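PDB 3TTY: beta-galactosidase from Bacillus circulans subsp. alkalophilus, which hydrolyses terminal beta-galactosyl residues of its substrates and binds galactose in the pocket of a TIM-barrel glycoside hydrolase. Local coordinates for residues A[7-12]-A[388-393]; A[65-70]-A[137-142]; A[73-78]-A[141-146]; A[264-269]-A[295-300]. One frame throughout, in Å; residues are numbered along the deposited sequence.

Contact 1 of 4, residues A[7-12]-A[388-393]; sequences PKIWYG and DTILDA
At the entry to the first strand of the TIM barrel, P7, K8 and I9 meet D388, I390 and L391 of the loop that follows helix 371-386, and the contact is apolar where it is deepest. L391 aims its side chain at the opposite segment, and its two methyls divide the work. CD1 sits against the peptide link between P7 and K8, with K8 N at 3.5 Å, while CD2 lies 3.9 Å from CG1 of I9, which stands anti to the carbonyl carbon of its own residue (chi1 -64°). The side chains of I9 and L391 cross obliquely. CD1 of I9 makes a looser contact with I390 CD1, at 4.5 Å. An alanine in place of L391 would probably open a gap against the P7-K8 peptide and leave I9 CG1 without its apolar neighbour on this side. Toward the surface, CB of D388 rests 3.3 Å from P7 O. The ammonium of K8 turns elsewhere, to a salt bridge with D38 and a bond from NZ to I9 O of 3.0 Å, arriving from above that carbonyl's plane. L391 stands second in a type II turn from I390 to A393. Beyond this seam, W10 and G12 pair with strand 339-344, the closure of first strand on eighth that is characteristic of the (beta/alpha)8 barrel.

Contact 2 of 4, residues A[65-70]-A[137-142]; sequences IIERLT and KDHPQI
H139 packs against I66 and T70 where helix 60-71 of the TIM barrel faces the loop leading into strand 142-146. The close part is the imidazole. CG2 of I66 lies over one face, 3.7 Å from the ring centroid, in a CH-pi contact, while T70 OG1 stands at the edge, in the ring plane, 3.0 Å from H139 CE1. With CG anti to the backbone N (chi1 -156°), H139 extends toward the helix, and its rotation is set from behind by Q141 N, whose N-H points almost straight (167°) at ND1, in the ring plane. T70 OG1 donates to I66 O, which also accepts T70 N from the opposite face of its carbonyl plane. The solvent side is looser: exposed E67 brings only the end of its side chain near, its OE1 4.4 Å from H139 NE2, close enough that the carboxylate could stabilise a protonated imidazole. Deeper in, the CG of Q141 presses on the threonine, 3.2 Å from T70 OG1 and 3.6 Å from T70 CG2.

Contact 3 of 4, residues A[73-78]-A[141-146]; sequences NIYLCL and QIVMWH
The Y75 ring has N73 O over one face, offset toward the rim, and Q141 O at its edge, in plane, where two neighbouring parallel strands of the TIM barrel, 75-79 and 142-146, begin to pair. The Y75 and Q141 side chains cross at about a right angle, yet the Q141 amide is turned only 20° from the plane of the ring, and V143 CG1 approaches Y75 CD1 obliquely. C77 SG lies at the edge of the H146 ring, 5.3 Å from its centroid, and closer to H146 CB (3.7 Å). The Q141 NE2 donates to I74 O, 2.9 Å away and well above the carbonyl plane. Backbone bonds then alternate between the strands: L76 N to Q141 O, V143 N to L76 O, L78 N to M144 O and H146 N to L78 O. Between L76 and C77 the register slips by one residue, a beta bulge. L76, I142, L78 and W145 share one face of the sheet, C77 and M144 the other. L78 and W145 run alongside each other in the same direction, with L78 CD2 3.4 Å from W145 CZ3.

Contact 4 of 4, residues A[264-269]-A[295-300]; sequences KWAKEM and RGLKSG
K298 reaches across to A266 and M269 with its ammonium group, while L297 beside it meets A266 carbon to carbon. The lysine leaves its backbone beside the opposite segment and comes nearer as it extends: CG passes 3.8 Å from A266 CB, and a bend at chi3 (87°) swings CE to within 3.1 Å of M269 O. NZ then donates to two carbonyls at once. M269 O lies 2.8 Å from NZ, which sits nearly on the extension of its C=O bond, and A266 O lies 2.9 Å from NZ, which is tilted out of that carbonyl's plane. From the other face of the same plane comes M269 N, closing the type I turn from A266 to M269. Both segments are helix exits on the outside of the TIM barrel, the second ended by a Schellman motif in which S299 takes positive phi and G300 N returns to R295 O. A methionine in place of K298 would probably leave the carbonyls of A266 and M269 without their shared cationic donor and set the turn freer to move. Alongside the lysine contact, A266 directs its methyl at the second segment, with CB 3.6 Å from L297 CB and 3.5 Å from L297 O.

Overall arrangement
All four contacts bear on one eight-stranded parallel barrel, sampled at different places round its wall. Contact 3 pairs the third strand with the fourth, and contact 2, its centre about 7 Å away, shares Q141 and I142 with it and adds helix 60-71, which a short turn joins to strand 75-79. Contact 1 spans the widest stretch of chain, enclosing the other three; its W10 packs on V143 and M144 of contact 3. Contact 4 follows contacts 2 and 3 in sequence, about 22 Å from contact 3 between centres, with no direct touch. Neighbouring strands, covering helices, the N-terminal region and the loop after helix 371-386 are thus tied together around the barrel that holds the bound galactose.

Contact 1 of 4, residues A[7-12]-A[388-393]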
loop_
_atom_site.group_PDB
_atom_site.type_symbol
_atom_site.label_atom_id
_atom_site.label_comp_id
_atom_site.label_asym_id
_atom_site.label_seq_id
_atom_site.Cartn_x
_atom_site.Cartn_y
_atom_site.Cartn_z
ATOM N N PRO A 7 -37.316 -22.030 26.088
ATOM C CA PRO A 7 -37.940 -20.755 26.459
ATOM C C PRO A 7 -37.093 -19.859 27.358
ATOM O O PRO A 7 -37.559 -19.396 28.392
ATOM C CB PRO A 7 -39.205 -21.203 27.192
ATOM C CG PRO A 7 -38.770 -22.466 27.908
ATOM C CD PRO A 7 -37.669 -23.101 27.042
ATOM N N LYS A 8 -35.859 -19.605 26.949
ATOM C CA LYS A 8 -35.002 -18.644 27.631
ATOM C C LYS A 8 -34.072 -18.015 26.608
ATOM O O LYS A 8 -34.120 -18.346 25.427
ATOM C CB LYS A 8 -34.188 -19.312 28.766
ATOM C CG LYS A 8 -33.416 -20.579 28.355
ATOM C CD LYS A 8 -32.650 -21.202 29.522
ATOM C CE LYS A 8 -31.538 -20.268 30.057
ATOM N NZ LYS A 8 -30.349 -20.198 29.150
ATOM N N ILE A 9 -33.232 -17.097 27.061
ATOM C CA ILE A 9 -32.154 -16.582 26.233
ATOM C C ILE A 9 -31.098 -17.674 26.140
ATOM O O ILE A 9 -30.407 -17.955 27.116
ATOM C CB ILE A 9 -31.563 -15.310 26.851
ATOM C CG1 ILE A 9 -32.637 -14.212 26.877
ATOM C CG2 ILE A 9 -30.334 -14.859 26.075
ATOM C CD1 ILE A 9 -32.299 -13.032 27.724
ATOM N N TRP A 10 -31.002 -18.319 24.980
ATOM C CA TRP A 10 -30.022 -19.391 24.790
ATOM C C TRP A 10 -28.608 -18.946 25.178
ATOM O O TRP A 10 -28.227 -17.787 24.996
ATOM C CB TRP A 10 -30.016 -19.884 23.336
ATOM C CG TRP A 10 -31.374 -20.256 22.810
ATOM C CD1 TRP A 10 -32.558 -20.212 23.482
ATOM C CD2 TRP A 10 -31.679 -20.723 21.495
ATOM N NE1 TRP A 10 -33.582 -20.621 22.671
ATOM C CE2 TRP A 10 -33.069 -20.944 21.445
ATOM C CE3 TRP A 10 -30.911 -20.982 20.359
ATOM C CZ2 TRP A 10 -33.710 -21.413 20.300
ATOM C CZ3 TRP A 10 -31.546 -21.441 19.224
ATOM C CH2 TRP A 10 -32.934 -21.655 19.203
ATOM N N TYR A 11 -27.824 -19.880 25.697
ATOM C CA TYR A 11 -26.474 -19.565 26.138
ATOM C C TYR A 11 -25.518 -20.705 25.800
ATOM O O TYR A 11 -25.687 -21.831 26.276
ATOM C CB TYR A 11 -26.471 -19.289 27.642
ATOM C CG TYR A 11 -25.224 -18.603 28.118
ATOM C CD1 TYR A 11 -24.825 -17.387 27.567
ATOM C CD2 TYR A 11 -24.443 -19.167 29.123
ATOM C CE1 TYR A 11 -23.684 -16.754 28.002
ATOM C CE2 TYR A 11 -23.305 -18.548 29.564
ATOM C CZ TYR A 11 -22.922 -17.340 29.010
ATOM O OH TYR A 11 -21.777 -16.722 29.464
ATOM N N GLY A 12 -24.514 -20.414 24.982
ATOM C CA GLY A 12 -23.631 -21.449 24.464
ATOM C C GLY A 12 -22.909 -20.933 23.234
ATOM O O GLY A 12 -22.515 -19.769 23.200
ATOM N N ASP A 388 -37.944 -16.685 30.589
ATOM C CA ASP A 388 -38.568 -16.246 29.342
ATOM C C ASP A 388 -38.935 -14.770 29.321
ATOM O O ASP A 388 -39.530 -14.299 28.356
ATOM C CB ASP A 388 -39.820 -17.080 29.033
ATOM C CG ASP A 388 -40.966 -16.829 30.020
ATOM O OD1 ASP A 388 -41.931 -17.623 30.019
ATOM O OD2 ASP A 388 -40.906 -15.850 30.796
ATOM N N THR A 389 -38.579 -14.053 30.383
ATOM C CA THR A 389 -39.081 -12.703 30.623
ATOM C C THR A 389 -39.028 -11.755 29.413
ATOM O O THR A 389 -40.004 -11.090 29.099
ATOM C CB THR A 389 -38.341 -12.032 31.806
ATOM O OG1 THR A 389 -38.386 -12.888 32.956
ATOM C CG2 THR A 389 -38.988 -10.691 32.162
ATOM N N ILE A 390 -37.883 -11.702 28.748
ATOM C CA ILE A 390 -37.620 -10.716 27.714
ATOM C C ILE A 390 -37.990 -11.216 26.312
ATOM O O ILE A 390 -38.208 -10.428 25.393
ATOM C CB ILE A 390 -36.130 -10.339 27.748
ATOM C CG1 ILE A 390 -35.803 -9.658 29.074
ATOM C CG2 ILE A 390 -35.751 -9.430 26.585
ATOM C CD1 ILE A 390 -34.334 -9.349 29.245
ATOM N N LEU A 391 -38.070 -12.527 26.145
ATOM C CA LEU A 391 -38.290 -13.098 24.827
ATOM C C LEU A 391 -39.439 -12.411 24.077
ATOM O O LEU A 391 -40.430 -11.994 24.682
ATOM C CB LEU A 391 -38.527 -14.599 24.951
ATOM C CG LEU A 391 -37.381 -15.357 25.622
ATOM C CD1 LEU A 391 -37.589 -16.868 25.509
ATOM C CD2 LEU A 391 -36.040 -14.953 25.023
ATOM N N ASP A 392 -39.285 -12.284 22.761
ATOM C CA ASP A 392 -40.297 -11.674 21.892
ATOM C C ASP A 392 -40.569 -10.189 22.156
ATOM O O ASP A 392 -41.371 -9.575 21.466
ATOM C CB ASP A 392 -41.611 -12.466 21.925
ATOM C CG ASP A 392 -41.481 -13.833 21.291
ATOM O OD1 ASP A 392 -40.820 -13.927 20.238
ATOM O OD2 ASP A 392 -42.037 -14.812 21.844
ATOM N N ALA A 393 -39.900 -9.609 23.143
ATOM C CA ALA A 393 -40.056 -8.179 23.400
ATOM C C ALA A 393 -39.596 -7.375 22.181
ATOM O O ALA A 393 -38.644 -7.754 21.512
ATOM C CB ALA A 393 -39.281 -7.770 24.631
#

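Contact 2 of 4, residues A[65-70]-A[137-142]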
loop_
_atom_site.group_PDB
_atom_site.type_symbol
_atom_site.label_atom_id
_atom_site.label_comp_id
_atom_site.label_asym_id
_atom_site.label_seq_id
_atom_site.Cartn_x
_atom_site.Cartn_y
_atom_site.Cartn_z
ATOM N N ILE A 65 -21.672 -37.267 19.283
ATOM C CA ILE A 65 -21.644 -35.916 19.800
ATOM C C ILE A 65 -23.047 -35.454 20.190
ATOM O O ILE A 65 -23.253 -34.905 21.271
ATOM C CB ILE A 65 -21.015 -34.964 18.780
ATOM C CG1 ILE A 65 -19.503 -35.173 18.775
ATOM C CG2 ILE A 65 -21.358 -33.521 19.109
ATOM C CD1 ILE A 65 -18.848 -34.762 17.473
ATOM N N ILE A 66 -24.006 -35.685 19.309
ATOM C CA ILE A 66 -25.376 -35.244 19.542
ATOM C C ILE A 66 -26.008 -35.995 20.723
ATOM O O ILE A 66 -26.698 -35.402 21.558
ATOM C CB ILE A 66 -26.230 -35.404 18.271
ATOM C CG1 ILE A 66 -25.810 -34.365 17.235
ATOM C CG2 ILE A 66 -27.697 -35.235 18.590
ATOM C CD1 ILE A 66 -26.398 -34.604 15.873
ATOM N N GLU A 67 -25.749 -37.297 20.794
ATOM C CA GLU A 67 -26.263 -38.115 21.881
ATOM C C GLU A 67 -25.704 -37.631 23.211
ATOM O O GLU A 67 -26.450 -37.412 24.159
ATOM C CB GLU A 67 -25.938 -39.594 21.637
ATOM C CG GLU A 67 -26.604 -40.565 22.605
ATOM C CD GLU A 67 -28.118 -40.403 22.664
ATOM O OE1 GLU A 67 -28.714 -39.890 21.683
ATOM O OE2 GLU A 67 -28.709 -40.785 23.701
ATOM N N ARG A 68 -24.393 -37.430 23.269
ATOM C CA ARG A 68 -23.759 -37.001 24.509
ATOM C C ARG A 68 -24.341 -35.702 25.059
ATOM O O ARG A 68 -24.599 -35.587 26.258
ATOM C CB ARG A 68 -22.245 -36.856 24.344
ATOM C CG ARG A 68 -21.544 -36.507 25.674
ATOM C CD ARG A 68 -21.754 -37.633 26.693
ATOM N NE ARG A 68 -21.265 -37.315 28.038
ATOM C CZ ARG A 68 -21.977 -36.687 28.973
ATOM N NH1 ARG A 68 -23.222 -36.284 28.726
ATOM N NH2 ARG A 68 -21.439 -36.461 30.163
ATOM N N LEU A 69 -24.521 -34.723 24.177
ATOM C CA LEU A 69 -25.114 -33.446 24.541
ATOM C C LEU A 69 -26.574 -33.599 24.963
ATOM O O LEU A 69 -27.046 -32.937 25.893
ATOM C CB LEU A 69 -25.029 -32.477 23.360
ATOM C CG LEU A 69 -23.629 -31.963 23.001
ATOM C CD1 LEU A 69 -23.630 -31.426 21.577
ATOM C CD2 LEU A 69 -23.191 -30.890 23.980
ATOM N N THR A 70 -27.296 -34.457 24.257
ATOM C CA THR A 70 -28.688 -34.718 24.581
ATOM C C THR A 70 -28.798 -35.254 26.013
ATOM O O THR A 70 -29.739 -34.932 26.729
ATOM C CB THR A 70 -29.309 -35.702 23.573
ATOM O OG1 THR A 70 -29.342 -35.087 22.283
ATOM C CG2 THR A 70 -30.734 -36.065 23.979
ATOM N N LYS A 137 -34.162 -36.121 11.464
ATOM C CA LYS A 137 -35.494 -35.529 11.300
ATOM C C LYS A 137 -36.383 -35.694 12.524
ATOM O O LYS A 137 -37.323 -34.930 12.722
ATOM C CB LYS A 137 -36.209 -36.121 10.081
ATOM C CG LYS A 137 -36.521 -37.608 10.204
ATOM C CD LYS A 137 -37.213 -38.120 8.957
ATOM C CE LYS A 137 -37.434 -39.626 9.014
ATOM N NZ LYS A 137 -38.593 -40.002 9.884
ATOM N N ASP A 138 -36.085 -36.689 13.346
ATOM C CA ASP A 138 -36.912 -36.952 14.514
ATOM C C ASP A 138 -36.195 -36.649 15.807
ATOM O O ASP A 138 -36.684 -36.991 16.885
ATOM C CB ASP A 138 -37.391 -38.406 14.510
ATOM C CG ASP A 138 -38.342 -38.691 13.366
ATOM O OD1 ASP A 138 -38.226 -39.772 12.750
ATOM O OD2 ASP A 138 -39.191 -37.817 13.070
ATOM N N HIS A 139 -35.030 -36.020 15.707
ATOM C CA HIS A 139 -34.281 -35.717 16.908
ATOM C C HIS A 139 -34.838 -34.469 17.572
ATOM O O HIS A 139 -34.949 -33.423 16.936
ATOM C CB HIS A 139 -32.785 -35.582 16.644
ATOM C CG HIS A 139 -31.951 -35.834 17.860
ATOM N ND1 HIS A 139 -31.963 -34.996 18.956
ATOM C CD2 HIS A 139 -31.107 -36.848 18.169
ATOM C CE1 HIS A 139 -31.151 -35.475 19.881
ATOM N NE2 HIS A 139 -30.618 -36.597 19.429
ATOM N N PRO A 140 -35.207 -34.601 18.855
ATOM C CA PRO A 140 -35.890 -33.613 19.698
ATOM C C PRO A 140 -35.044 -32.406 20.106
ATOM O O PRO A 140 -35.620 -31.371 20.437
ATOM C CB PRO A 140 -36.252 -34.424 20.954
ATOM C CG PRO A 140 -35.220 -35.512 21.004
ATOM C CD PRO A 140 -34.985 -35.875 19.566
ATOM N N GLN A 141 -33.720 -32.535 20.091
ATOM C CA GLN A 141 -32.847 -31.497 20.642
ATOM C C GLN A 141 -32.526 -30.372 19.659
ATOM O O GLN A 141 -32.153 -29.265 20.068
ATOM C CB GLN A 141 -31.541 -32.110 21.150
ATOM C CG GLN A 141 -31.686 -32.929 22.401
ATOM C CD GLN A 141 -32.308 -32.136 23.528
ATOM O OE1 GLN A 141 -33.488 -32.297 23.829
ATOM N NE2 GLN A 141 -31.515 -31.265 24.155
ATOM N N ILE A 142 -32.665 -30.654 18.369
ATOM C CA ILE A 142 -32.325 -29.678 17.336
ATOM C C ILE A 142 -33.334 -28.542 17.288
ATOM O O ILE A 142 -34.489 -28.740 16.933
ATOM C CB ILE A 142 -32.245 -30.334 15.955
ATOM C CG1 ILE A 142 -31.248 -31.495 15.982
ATOM C CG2 ILE A 142 -31.865 -29.308 14.909
ATOM C CD1 ILE A 142 -31.152 -32.248 14.672
#

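Contact 3 of 4, residues A[73-78]-A[141-146]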
loop_
_atom_site.group_PDB
_atom_site.type_symbol
_atom_site.label_atom_id
_atom_site.label_comp_id
_atom_site.label_asym_id
_atom_site.label_seq_id
_atom_site.Cartn_x
_atom_site.Cartn_y
_atom_site.Cartn_z
ATOM N N ASN A 73 -29.104 -32.640 28.213
ATOM C CA ASN A 73 -30.223 -31.786 27.807
ATOM C C ASN A 73 -29.753 -30.429 27.259
ATOM O O ASN A 73 -30.427 -29.407 27.411
ATOM C CB ASN A 73 -31.247 -31.617 28.946
ATOM C CG ASN A 73 -32.569 -30.991 28.467
ATOM O OD1 ASN A 73 -33.115 -30.092 29.116
ATOM N ND2 ASN A 73 -33.078 -31.460 27.322
ATOM N N ILE A 74 -28.587 -30.429 26.622
ATOM C CA ILE A 74 -28.119 -29.262 25.889
ATOM C C ILE A 74 -28.732 -29.287 24.493
ATOM O O ILE A 74 -28.785 -30.337 23.852
ATOM C CB ILE A 74 -26.589 -29.238 25.795
ATOM C CG1 ILE A 74 -25.986 -28.981 27.175
ATOM C CG2 ILE A 74 -26.123 -28.189 24.800
ATOM C CD1 ILE A 74 -24.473 -29.123 27.227
ATOM N N TYR A 75 -29.214 -28.135 24.045
ATOM C CA TYR A 75 -29.891 -28.021 22.755
ATOM C C TYR A 75 -28.922 -27.779 21.609
ATOM O O TYR A 75 -27.823 -27.255 21.816
ATOM C CB TYR A 75 -30.938 -26.908 22.806
ATOM C CG TYR A 75 -32.118 -27.260 23.695
ATOM C CD1 TYR A 75 -33.058 -28.206 23.291
ATOM C CD2 TYR A 75 -32.288 -26.652 24.941
ATOM C CE1 TYR A 75 -34.141 -28.536 24.100
ATOM C CE2 TYR A 75 -33.369 -26.972 25.761
ATOM C CZ TYR A 75 -34.288 -27.914 25.334
ATOM O OH TYR A 75 -35.357 -28.239 26.135
ATOM N N LEU A 76 -29.345 -28.144 20.400
ATOM C CA LEU A 76 -28.456 -28.159 19.248
ATOM C C LEU A 76 -28.830 -27.143 18.171
ATOM O O LEU A 76 -29.957 -27.129 17.658
ATOM C CB LEU A 76 -28.390 -29.560 18.655
ATOM C CG LEU A 76 -27.993 -30.596 19.710
ATOM C CD1 LEU A 76 -28.258 -32.016 19.240
ATOM C CD2 LEU A 76 -26.551 -30.413 20.106
ATOM N N CYS A 77 -27.875 -26.270 17.871
ATOM C CA CYS A 77 -27.921 -25.468 16.666
ATOM C C CYS A 77 -27.054 -26.214 15.639
ATOM O O CYS A 77 -25.829 -26.114 15.660
ATOM C CB CYS A 77 -27.382 -24.068 16.940
ATOM S SG CYS A 77 -27.477 -22.987 15.514
ATOM N N LEU A 78 -27.695 -26.990 14.766
ATOM C CA LEU A 78 -26.967 -27.905 13.892
ATOM C C LEU A 78 -26.615 -27.256 12.557
ATOM O O LEU A 78 -27.495 -26.825 11.819
ATOM C CB LEU A 78 -27.753 -29.206 13.671
ATOM C CG LEU A 78 -27.077 -30.276 12.798
ATOM C CD1 LEU A 78 -25.705 -30.701 13.360
ATOM C CD2 LEU A 78 -27.963 -31.488 12.617
ATOM N N GLN A 141 -33.720 -32.535 20.091
ATOM C CA GLN A 141 -32.847 -31.497 20.642
ATOM C C GLN A 141 -32.526 -30.372 19.659
ATOM O O GLN A 141 -32.153 -29.265 20.068
ATOM C CB GLN A 141 -31.541 -32.110 21.150
ATOM C CG GLN A 141 -31.686 -32.929 22.401
ATOM C CD GLN A 141 -32.308 -32.136 23.528
ATOM O OE1 GLN A 141 -33.488 -32.297 23.829
ATOM N NE2 GLN A 141 -31.515 -31.265 24.155
ATOM N N ILE A 142 -32.665 -30.654 18.369
ATOM C CA ILE A 142 -32.325 -29.678 17.336
ATOM C C ILE A 142 -33.334 -28.542 17.288
ATOM O O ILE A 142 -34.489 -28.740 16.933
ATOM C CB ILE A 142 -32.245 -30.334 15.955
ATOM C CG1 ILE A 142 -31.248 -31.495 15.982
ATOM C CG2 ILE A 142 -31.865 -29.308 14.909
ATOM C CD1 ILE A 142 -31.152 -32.248 14.672
ATOM N N VAL A 143 -32.884 -27.340 17.630
ATOM C CA VAL A 143 -33.781 -26.210 17.768
ATOM C C VAL A 143 -33.597 -25.200 16.646
ATOM O O VAL A 143 -34.365 -24.236 16.531
ATOM C CB VAL A 143 -33.539 -25.492 19.111
ATOM C CG1 VAL A 143 -34.082 -26.316 20.286
ATOM C CG2 VAL A 143 -32.046 -25.210 19.292
ATOM N N MET A 144 -32.568 -25.406 15.830
ATOM C CA MET A 144 -32.186 -24.428 14.812
ATOM C C MET A 144 -31.223 -25.051 13.807
ATOM O O MET A 144 -30.337 -25.810 14.195
ATOM C CB MET A 144 -31.542 -23.213 15.483
ATOM C CG MET A 144 -31.133 -22.084 14.546
ATOM S SD MET A 144 -32.509 -21.189 13.760
ATOM C CE MET A 144 -33.458 -20.653 15.175
ATOM N N TRP A 145 -31.416 -24.752 12.521
ATOM C CA TRP A 145 -30.447 -25.115 11.483
ATOM C C TRP A 145 -29.551 -23.918 11.185
ATOM O O TRP A 145 -30.024 -22.792 11.049
ATOM C CB TRP A 145 -31.126 -25.563 10.177
ATOM C CG TRP A 145 -31.743 -26.934 10.209
ATOM C CD1 TRP A 145 -33.070 -27.226 10.310
ATOM C CD2 TRP A 145 -31.064 -28.198 10.129
ATOM N NE1 TRP A 145 -33.259 -28.583 10.304
ATOM C CE2 TRP A 145 -32.045 -29.204 10.195
ATOM C CE3 TRP A 145 -29.723 -28.573 10.017
ATOM C CZ2 TRP A 145 -31.731 -30.558 10.150
ATOM C CZ3 TRP A 145 -29.413 -29.916 9.978
ATOM C CH2 TRP A 145 -30.409 -30.893 10.043
ATOM N N HIS A 146 -28.257 -24.188 11.060
ATOM C CA HIS A 146 -27.238 -23.176 10.828
ATOM C C HIS A 146 -26.625 -23.486 9.453
ATOM O O HIS A 146 -25.659 -24.256 9.336
ATOM C CB HIS A 146 -26.227 -23.253 11.991
ATOM C CG HIS A 146 -25.024 -22.364 11.866
ATOM N ND1 HIS A 146 -24.261 -22.283 10.719
ATOM C CD2 HIS A 146 -24.403 -21.589 12.786
ATOM C CE1 HIS A 146 -23.238 -21.472 10.932
ATOM N NE2 HIS A 146 -23.297 -21.036 12.176
#

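Contact 4 of 4, residues A[264-269]-A[295-300]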
loop_
_atom_site.group_PDB
_atom_site.type_symbol
_atom_site.label_atom_id
_atom_site.label_comp_id
_atom_site.label_asym_id
_atom_site.label_seq_id
_atom_site.Cartn_x
_atom_site.Cartn_y
_atom_site.Cartn_z
ATOM N N LYS A 264 -32.561 -8.154 1.627
ATOM C CA LYS A 264 -33.043 -9.157 0.702
ATOM C C LYS A 264 -32.766 -10.569 1.241
ATOM O O LYS A 264 -33.578 -11.482 1.075
ATOM C CB LYS A 264 -32.395 -8.921 -0.663
ATOM C CG LYS A 264 -32.683 -9.979 -1.694
ATOM C CD LYS A 264 -32.337 -9.461 -3.085
ATOM C CE LYS A 264 -32.500 -10.543 -4.154
ATOM N NZ LYS A 264 -32.343 -9.958 -5.526
ATOM N N TRP A 265 -31.633 -10.751 1.911
ATOM C CA TRP A 265 -31.346 -12.045 2.532
ATOM C C TRP A 265 -32.377 -12.419 3.607
ATOM O O TRP A 265 -32.846 -13.556 3.651
ATOM C CB TRP A 265 -29.929 -12.077 3.115
ATOM C CG TRP A 265 -28.859 -12.403 2.100
ATOM C CD1 TRP A 265 -28.448 -11.616 1.059
ATOM C CD2 TRP A 265 -28.060 -13.601 2.042
ATOM N NE1 TRP A 265 -27.462 -12.262 0.341
ATOM C CE2 TRP A 265 -27.204 -13.479 0.925
ATOM C CE3 TRP A 265 -27.997 -14.767 2.819
ATOM C CZ2 TRP A 265 -26.288 -14.469 0.570
ATOM C CZ3 TRP A 265 -27.088 -15.765 2.457
ATOM C CH2 TRP A 265 -26.245 -15.607 1.341
ATOM N N ALA A 266 -32.733 -11.457 4.461
ATOM C CA ALA A 266 -33.519 -11.744 5.658
ATOM C C ALA A 266 -34.927 -12.234 5.323
ATOM O O ALA A 266 -35.533 -12.983 6.095
ATOM C CB ALA A 266 -33.574 -10.520 6.589
ATOM N N LYS A 267 -35.437 -11.823 4.168
ATOM C CA LYS A 267 -36.762 -12.245 3.737
ATOM C C LYS A 267 -36.798 -13.754 3.539
ATOM O O LYS A 267 -37.852 -14.381 3.672
ATOM C CB LYS A 267 -37.170 -11.527 2.451
ATOM C CG LYS A 267 -37.287 -10.011 2.599
ATOM C CD LYS A 267 -37.740 -9.377 1.274
ATOM C CE LYS A 267 -37.845 -7.857 1.363
ATOM N NZ LYS A 267 -38.770 -7.425 2.453
ATOM N N GLU A 268 -35.635 -14.337 3.256
ATOM C CA GLU A 268 -35.536 -15.771 2.995
ATOM C C GLU A 268 -35.196 -16.579 4.245
ATOM O O GLU A 268 -35.128 -17.810 4.193
ATOM C CB GLU A 268 -34.479 -16.034 1.911
ATOM C CG GLU A 268 -34.623 -15.160 0.672
ATOM C CD GLU A 268 -35.928 -15.399 -0.115
ATOM O OE1 GLU A 268 -36.545 -16.492 -0.001
ATOM O OE2 GLU A 268 -36.324 -14.476 -0.869
ATOM N N MET A 269 -34.967 -15.883 5.358
ATOM C CA MET A 269 -34.524 -16.504 6.616
ATOM C C MET A 269 -35.634 -16.510 7.672
ATOM O O MET A 269 -36.367 -15.534 7.800
ATOM C CB MET A 269 -33.317 -15.746 7.182
ATOM C CG MET A 269 -32.096 -15.745 6.284
ATOM S SD MET A 269 -30.985 -14.384 6.671
ATOM C CE MET A 269 -30.178 -15.022 8.145
ATOM N N ARG A 295 -32.030 -6.279 13.918
ATOM C CA ARG A 295 -33.429 -6.319 14.298
ATOM C C ARG A 295 -34.284 -5.815 13.136
ATOM O O ARG A 295 -35.369 -6.333 12.873
ATOM C CB ARG A 295 -33.653 -5.446 15.529
ATOM C CG ARG A 295 -35.070 -5.430 16.022
ATOM C CD ARG A 295 -35.165 -4.664 17.328
ATOM N NE ARG A 295 -35.222 -3.214 17.159
ATOM C CZ ARG A 295 -34.332 -2.353 17.650
ATOM N NH1 ARG A 295 -33.269 -2.784 18.324
ATOM N NH2 ARG A 295 -34.511 -1.048 17.465
ATOM N N GLY A 296 -33.781 -4.807 12.438
ATOM C CA GLY A 296 -34.534 -4.197 11.354
ATOM C C GLY A 296 -34.640 -5.071 10.119
ATOM O O GLY A 296 -35.545 -4.900 9.302
ATOM N N LEU A 297 -33.724 -6.019 9.975
ATOM C CA LEU A 297 -33.724 -6.838 8.774
ATOM C C LEU A 297 -35.072 -7.530 8.593
ATOM O O LEU A 297 -35.524 -7.716 7.470
ATOM C CB LEU A 297 -32.574 -7.859 8.787
ATOM C CG LEU A 297 -31.143 -7.316 8.721
ATOM C CD1 LEU A 297 -30.131 -8.455 8.548
ATOM C CD2 LEU A 297 -31.018 -6.287 7.581
ATOM N N LYS A 298 -35.713 -7.921 9.692
ATOM C CA LYS A 298 -37.050 -8.508 9.598
ATOM C C LYS A 298 -38.075 -7.648 10.319
ATOM O O LYS A 298 -38.953 -8.160 11.020
ATOM C CB LYS A 298 -37.081 -9.950 10.111
ATOM C CG LYS A 298 -36.301 -10.899 9.236
ATOM C CD LYS A 298 -36.214 -12.285 9.831
ATOM C CE LYS A 298 -37.413 -13.138 9.444
ATOM N NZ LYS A 298 -37.674 -13.113 7.992
ATOM N N SER A 299 -37.931 -6.337 10.153
ATOM C CA SER A 299 -38.908 -5.366 10.648
ATOM C C SER A 299 -39.214 -5.464 12.150
ATOM O O SER A 299 -40.368 -5.356 12.570
ATOM C CB SER A 299 -40.197 -5.463 9.830
ATOM O OG SER A 299 -39.928 -5.217 8.468
ATOM N N GLY A 300 -38.181 -5.654 12.963
ATOM C CA GLY A 300 -38.375 -5.672 14.399
ATOM C C GLY A 300 -38.274 -7.032 15.062
ATOM O O GLY A 300 -38.143 -7.110 16.285
#